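Local coordinates for protein putative glutathionylspermidine synthase (Methylobacillus flagellatus, PDB 3N6X) that is a putative glutathionylspermidine synthase of the circularly permuted ATP-grasp family, probably an ATP-dependent ligase joining a carboxylate to an amine, at residues 248-260 with 293-307. Residues are numbered along the deposited sequence; the frame is centred on the assembly and turned at random. Where two conformers were deposited one is given.
Sequences EGQDLFVRNNAVY and LGVPGLLSVYRNGGV. With SO4 (sulfate ion), chain C.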
loop_
_atom_site.group_PDB
_atom_site.type_symbol
_atom_site.label_atom_id
_atom_site.label_comp_id
_atom_site.label_asym_id
_atom_site.label_seq_id
_atom_site.Cartn_x
_atom_site.Cartn_y
_atom_site.Cartn_z
ATOM N N GLU A 248 -5.366 -1.185 -23.140
ATOM C CA GLU A 248 -6.116 0.033 -22.853
ATOM C C GLU A 248 -7.569 -0.255 -23.219
ATOM O O GLU A 248 -7.845 -1.282 -23.845
ATOM C CB GLU A 248 -5.556 1.220 -23.660
ATOM C CG GLU A 248 -4.242 1.733 -23.089
ATOM C CD GLU A 248 -3.504 2.766 -23.922
ATOM O OE1 GLU A 248 -4.164 3.531 -24.663
ATOM O OE2 GLU A 248 -2.263 2.851 -23.783
ATOM N N GLY A 249 -8.488 0.584 -22.763
ATOM C CA GLY A 249 -9.919 0.379 -22.983
ATOM C C GLY A 249 -10.300 0.019 -24.410
ATOM O O GLY A 249 -11.023 -0.964 -24.641
ATOM N N GLN A 250 -9.771 0.780 -25.380
ATOM C CA GLN A 250 -10.081 0.618 -26.812
ATOM C C GLN A 250 -9.616 -0.715 -27.409
ATOM O O GLN A 250 -10.091 -1.095 -28.478
ATOM C CB GLN A 250 -9.560 1.826 -27.632
ATOM C CG GLN A 250 -8.022 2.003 -27.611
ATOM C CD GLN A 250 -7.505 2.830 -26.440
ATOM O OE1 GLN A 250 -8.221 3.120 -25.454
ATOM N NE2 GLN A 250 -6.231 3.206 -26.514
ATOM N N ASP A 251 -8.715 -1.440 -26.700
ATOM C CA ASP A 251 -8.179 -2.746 -27.126
ATOM C C ASP A 251 -9.144 -3.893 -26.834
ATOM O O ASP A 251 -8.945 -5.013 -27.326
ATOM C CB ASP A 251 -6.829 -3.015 -26.444
ATOM C CG ASP A 251 -5.762 -2.023 -26.829
ATOM O OD1 ASP A 251 -5.755 -1.590 -28.003
ATOM O OD2 ASP A 251 -4.928 -1.667 -25.951
ATOM N N LEU A 252 -10.171 -3.621 -26.019
ATOM C CA LEU A 252 -11.161 -4.602 -25.592
ATOM C C LEU A 252 -12.546 -4.179 -26.033
ATOM O O LEU A 252 -12.788 -2.998 -26.285
ATOM C CB LEU A 252 -11.150 -4.741 -24.040
ATOM C CG LEU A 252 -9.806 -5.047 -23.373
ATOM C CD1 LEU A 252 -9.947 -5.060 -21.845
ATOM C CD2 LEU A 252 -9.225 -6.359 -23.876
ATOM N N PHE A 253 -13.463 -5.130 -26.100
ATOM C CA PHE A 253 -14.847 -4.838 -26.420
ATOM C C PHE A 253 -15.721 -5.905 -25.829
ATOM O O PHE A 253 -15.254 -7.016 -25.572
ATOM C CB PHE A 253 -15.083 -4.668 -27.961
ATOM C CG PHE A 253 -14.870 -5.912 -28.796
ATOM C CD1 PHE A 253 -15.916 -6.799 -29.032
ATOM C CD2 PHE A 253 -13.621 -6.192 -29.356
ATOM C CE1 PHE A 253 -15.708 -7.969 -29.766
ATOM C CE2 PHE A 253 -13.417 -7.357 -30.104
ATOM C CZ PHE A 253 -14.461 -8.235 -30.308
ATOM N N VAL A 254 -16.991 -5.579 -25.616
ATOM C CA VAL A 254 -17.956 -6.474 -25.011
ATOM C C VAL A 254 -18.983 -6.952 -26.050
ATOM O O VAL A 254 -19.456 -6.154 -26.857
ATOM C CB VAL A 254 -18.664 -5.725 -23.829
ATOM C CG1 VAL A 254 -20.031 -6.331 -23.509
ATOM C CG2 VAL A 254 -17.778 -5.683 -22.593
ATOM N N ARG A 255 -19.375 -8.240 -25.969
ATOM C CA ARG A 255 -20.533 -8.802 -26.676
ATOM C C ARG A 255 -20.981 -10.132 -26.101
ATOM O O ARG A 255 -20.152 -10.943 -25.694
ATOM C CB ARG A 255 -20.376 -8.848 -28.212
ATOM C CG ARG A 255 -19.389 -9.847 -28.714
ATOM C CD ARG A 255 -19.609 -10.128 -30.183
ATOM N NE ARG A 255 -18.348 -10.447 -30.832
ATOM C CZ ARG A 255 -17.787 -11.645 -30.801
ATOM N NH1 ARG A 255 -18.410 -12.659 -30.216
ATOM N NH2 ARG A 255 -16.617 -11.852 -31.392
ATOM N N ASN A 256 -22.304 -10.333 -26.050
ATOM C CA ASN A 256 -22.957 -11.529 -25.517
ATOM C C ASN A 256 -22.337 -12.060 -24.219
ATOM O O ASN A 256 -21.948 -13.233 -24.106
ATOM C CB ASN A 256 -23.133 -12.588 -26.593
ATOM C CG ASN A 256 -24.025 -12.114 -27.717
ATOM O OD1 ASN A 256 -24.960 -11.319 -27.523
ATOM N ND2 ASN A 256 -23.742 -12.566 -28.910
ATOM N N ASN A 257 -22.290 -11.168 -23.205
ATOM C CA ASN A 257 -21.787 -11.470 -21.862
ATOM C C ASN A 257 -20.345 -11.967 -21.842
ATOM O O ASN A 257 -19.999 -12.882 -21.086
ATOM C CB ASN A 257 -22.726 -12.424 -21.117
ATOM C CG ASN A 257 -22.593 -12.326 -19.622
ATOM O OD1 ASN A 257 -22.280 -11.267 -19.079
ATOM N ND2 ASN A 257 -22.794 -13.443 -18.927
ATOM N N ALA A 258 -19.499 -11.350 -22.646
ATOM C CA ALA A 258 -18.097 -11.710 -22.700
ATOM C C ALA A 258 -17.287 -10.510 -23.112
ATOM O O ALA A 258 -17.816 -9.594 -23.745
ATOM C CB ALA A 258 -17.880 -12.860 -23.682
ATOM N N VAL A 259 -16.013 -10.495 -22.730
ATOM C CA VAL A 259 -15.079 -9.426 -23.078
ATOM C C VAL A 259 -14.047 -10.045 -23.985
ATOM O O VAL A 259 -13.565 -11.159 -23.706
ATOM C CB VAL A 259 -14.426 -8.799 -21.797
ATOM C CG1 VAL A 259 -13.394 -7.731 -22.162
ATOM C CG2 VAL A 259 -15.490 -8.225 -20.871
ATOM N N TYR A 260 -13.716 -9.354 -25.086
ATOM C CA TYR A 260 -12.756 -9.852 -26.055
ATOM C C TYR A 260 -11.618 -8.899 -26.226
ATOM O O TYR A 260 -11.805 -7.693 -26.134
ATOM C CB TYR A 260 -13.443 -10.087 -27.420
ATOM C CG TYR A 260 -14.482 -11.181 -27.380
ATOM C CD1 TYR A 260 -14.133 -12.510 -27.600
ATOM C CD2 TYR A 260 -15.809 -10.897 -27.084
ATOM C CE1 TYR A 260 -15.070 -13.531 -27.485
ATOM C CE2 TYR A 260 -16.763 -11.908 -27.003
ATOM C CZ TYR A 260 -16.385 -13.227 -27.189
ATOM O OH TYR A 260 -17.313 -14.226 -27.114
ATOM N N LEU A 293 -11.129 5.683 -20.956
ATOM C CA LEU A 293 -10.206 4.695 -20.395
ATOM C C LEU A 293 -10.818 3.323 -20.315
ATOM O O LEU A 293 -10.094 2.333 -20.231
ATOM C CB LEU A 293 -9.753 5.124 -18.982
ATOM C CG LEU A 293 -9.138 6.502 -18.836
ATOM C CD1 LEU A 293 -8.669 6.714 -17.430
ATOM C CD2 LEU A 293 -7.988 6.712 -19.837
ATOM N N GLY A 294 -12.140 3.268 -20.290
ATOM C CA GLY A 294 -12.860 2.033 -20.039
ATOM C C GLY A 294 -13.352 1.270 -21.238
ATOM O O GLY A 294 -12.886 1.469 -22.367
ATOM N N VAL A 295 -14.262 0.331 -20.970
ATOM C CA VAL A 295 -14.803 -0.603 -21.930
ATOM C C VAL A 295 -16.323 -0.568 -21.795
ATOM O O VAL A 295 -16.855 -1.014 -20.772
ATOM C CB VAL A 295 -14.236 -2.048 -21.659
ATOM C CG1 VAL A 295 -14.676 -3.039 -22.743
ATOM C CG2 VAL A 295 -12.706 -2.037 -21.517
ATOM N N PRO A 296 -17.061 -0.052 -22.808
ATOM C CA PRO A 296 -18.533 -0.002 -22.681
ATOM C C PRO A 296 -19.174 -1.373 -22.446
ATOM O O PRO A 296 -18.897 -2.324 -23.176
ATOM C CB PRO A 296 -18.979 0.633 -24.005
ATOM C CG PRO A 296 -17.775 1.419 -24.468
ATOM C CD PRO A 296 -16.601 0.584 -24.064
ATOM N N GLY A 297 -20.001 -1.462 -21.403
ATOM C CA GLY A 297 -20.714 -2.686 -21.040
ATOM C C GLY A 297 -19.948 -3.635 -20.137
ATOM O O GLY A 297 -20.482 -4.673 -19.741
ATOM N N LEU A 298 -18.696 -3.284 -19.785
ATOM C CA LEU A 298 -17.838 -4.120 -18.937
ATOM C C LEU A 298 -18.496 -4.485 -17.598
ATOM O O LEU A 298 -18.451 -5.653 -17.193
ATOM C CB LEU A 298 -16.482 -3.431 -18.701
ATOM C CG LEU A 298 -15.470 -4.184 -17.827
ATOM C CD1 LEU A 298 -15.137 -5.542 -18.417
ATOM C CD2 LEU A 298 -14.207 -3.360 -17.629
ATOM N N LEU A 299 -19.099 -3.496 -16.910
ATOM C CA LEU A 299 -19.749 -3.743 -15.631
ATOM C C LEU A 299 -20.837 -4.820 -15.719
ATOM O O LEU A 299 -20.890 -5.701 -14.857
ATOM C CB LEU A 299 -20.302 -2.441 -15.023
ATOM C CG LEU A 299 -20.952 -2.598 -13.632
ATOM C CD1 LEU A 299 -19.913 -3.028 -12.567
ATOM C CD2 LEU A 299 -21.677 -1.341 -13.234
ATOM N N SER A 300 -21.663 -4.785 -16.790
ATOM C CA SER A 300 -22.719 -5.784 -17.023
ATOM C C SER A 300 -22.161 -7.222 -17.165
ATOM O O SER A 300 -22.761 -8.161 -16.636
ATOM C CB SER A 300 -23.549 -5.411 -18.251
ATOM O OG SER A 300 -24.450 -6.448 -18.608
ATOM N N VAL A 301 -21.026 -7.389 -17.887
ATOM C CA VAL A 301 -20.375 -8.710 -18.069
ATOM C C VAL A 301 -19.888 -9.248 -16.702
ATOM O O VAL A 301 -20.041 -10.433 -16.402
ATOM C CB VAL A 301 -19.204 -8.638 -19.108
ATOM C CG1 VAL A 301 -18.553 -10.000 -19.308
ATOM C CG2 VAL A 301 -19.693 -8.084 -20.438
ATOM N N TYR A 302 -19.293 -8.371 -15.902
ATOM C CA TYR A 302 -18.787 -8.686 -14.577
ATOM C C TYR A 302 -19.943 -9.069 -13.643
ATOM O O TYR A 302 -19.884 -10.114 -12.997
ATOM C CB TYR A 302 -17.998 -7.482 -14.027
ATOM C CG TYR A 302 -17.454 -7.672 -12.627
ATOM C CD1 TYR A 302 -16.751 -8.830 -12.279
ATOM C CD2 TYR A 302 -17.548 -6.655 -11.677
ATOM C CE1 TYR A 302 -16.201 -8.987 -11.008
ATOM C CE2 TYR A 302 -16.969 -6.787 -10.416
ATOM C CZ TYR A 302 -16.303 -7.957 -10.082
ATOM O OH TYR A 302 -15.737 -8.087 -8.847
ATOM N N ARG A 303 -21.018 -8.249 -13.622
ATOM C CA ARG A 303 -22.210 -8.508 -12.799
ATOM C C ARG A 303 -22.888 -9.827 -13.186
ATOM O O ARG A 303 -23.472 -10.474 -12.320
ATOM C CB ARG A 303 -23.219 -7.347 -12.920
ATOM C CG ARG A 303 -22.837 -6.080 -12.131
ATOM C CD ARG A 303 -23.788 -4.906 -12.396
ATOM N NE ARG A 303 -25.178 -5.339 -12.610
ATOM C CZ ARG A 303 -26.057 -5.561 -11.636
ATOM N NH1 ARG A 303 -25.715 -5.381 -10.368
ATOM N NH2 ARG A 303 -27.280 -5.981 -11.924
ATOM N N ASN A 304 -22.769 -10.249 -14.480
ATOM C CA ASN A 304 -23.391 -11.486 -14.991
ATOM C C ASN A 304 -22.445 -12.684 -15.147
ATOM O O ASN A 304 -22.812 -13.686 -15.773
ATOM C CB ASN A 304 -24.180 -11.221 -16.276
ATOM C CG ASN A 304 -25.418 -10.403 -16.032
ATOM O OD1 ASN A 304 -26.425 -10.907 -15.563
ATOM N ND2 ASN A 304 -25.341 -9.108 -16.270
ATOM N N GLY A 305 -21.264 -12.587 -14.551
ATOM C CA GLY A 305 -20.303 -13.686 -14.475
ATOM C C GLY A 305 -19.529 -14.050 -15.730
ATOM O O GLY A 305 -18.950 -15.140 -15.800
ATOM N N GLY A 306 -19.445 -13.131 -16.685
ATOM C CA GLY A 306 -18.716 -13.382 -17.928
ATOM C C GLY A 306 -17.246 -13.009 -17.880
ATOM O O GLY A 306 -16.494 -13.316 -18.814
ATOM N N VAL A 307 -16.828 -12.319 -16.800
ATOM C CA VAL A 307 -15.443 -11.874 -16.609
ATOM C C VAL A 307 -15.184 -11.612 -15.112
ATOM O O VAL A 307 -16.128 -11.392 -14.350
ATOM C CB VAL A 307 -15.115 -10.600 -17.497
ATOM C CG1 VAL A 307 -15.687 -9.307 -16.878
ATOM C CG2 VAL A 307 -13.612 -10.465 -17.754
HETATM S S SO4 C . -27.143 -5.808 -16.072
HETATM O O1 SO4 C . -25.779 -5.587 -15.573
HETATM O O2 SO4 C . -27.752 -6.953 -15.375
HETATM O O3 SO4 C . -27.951 -4.600 -15.830
HETATM O O4 SO4 C . -27.099 -6.093 -17.526
HETATM O O HOH W 1 -7.585 2.569 -21.030
HETATM O O HOH W 2 -17.540 -2.844 -25.439
HETATM O O HOH W 3 -23.845 -9.122 -19.867
HETATM O O HOH W 4 -15.196 -12.706 -20.984
#
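A beta hairpin, strands 252-254 and 259-261 with the turn between them, packs through V254, N257 and V259 on the short helix 298-303 and its flanking loops. V254 slides alongside V301, CG1 to CG2 3.6 Å apart, and its CB lies 3.5 Å from the carbonyl O of P296. V259, with CG2 anti to its carbonyl carbon, sends that methyl to CD1 of L298 (3.7 Å) and CG1 of V301. Farther along, V295 wedges its CG2 against CB of L252 and the carbonyl O of G249. At the hairpin turn, the amide of N257 stands nearly perpendicular to that of N304 (79°). ND2 of N257 gives N304 O a nearly straight hydrogen bond (3.2 Å), approaching from above the carbonyl plane. OD1 of N257 lies 3.3 Å from V301 CA and accepts from a water that also donates to S300 OG. With an alanine at N257, N304 O would probably lose this donor and the water one of its acceptors, loosening the turn from the helix end. Single waters also accept from V254 N and V259 N and donate to P296 O and G306 O, respectively. G305, with positive phi, is the C-prime residue of a Schellman motif (G306 N to V301 O, G305 N to Y302 O), and N257 O meets G306 CA in a CA-H...O contact. The arrangement is a short helix packed on a beta hairpin at the edge of a mixed six-stranded sheet, 259-261 pairing with 268-275, in a circularly permuted ATP-grasp protein.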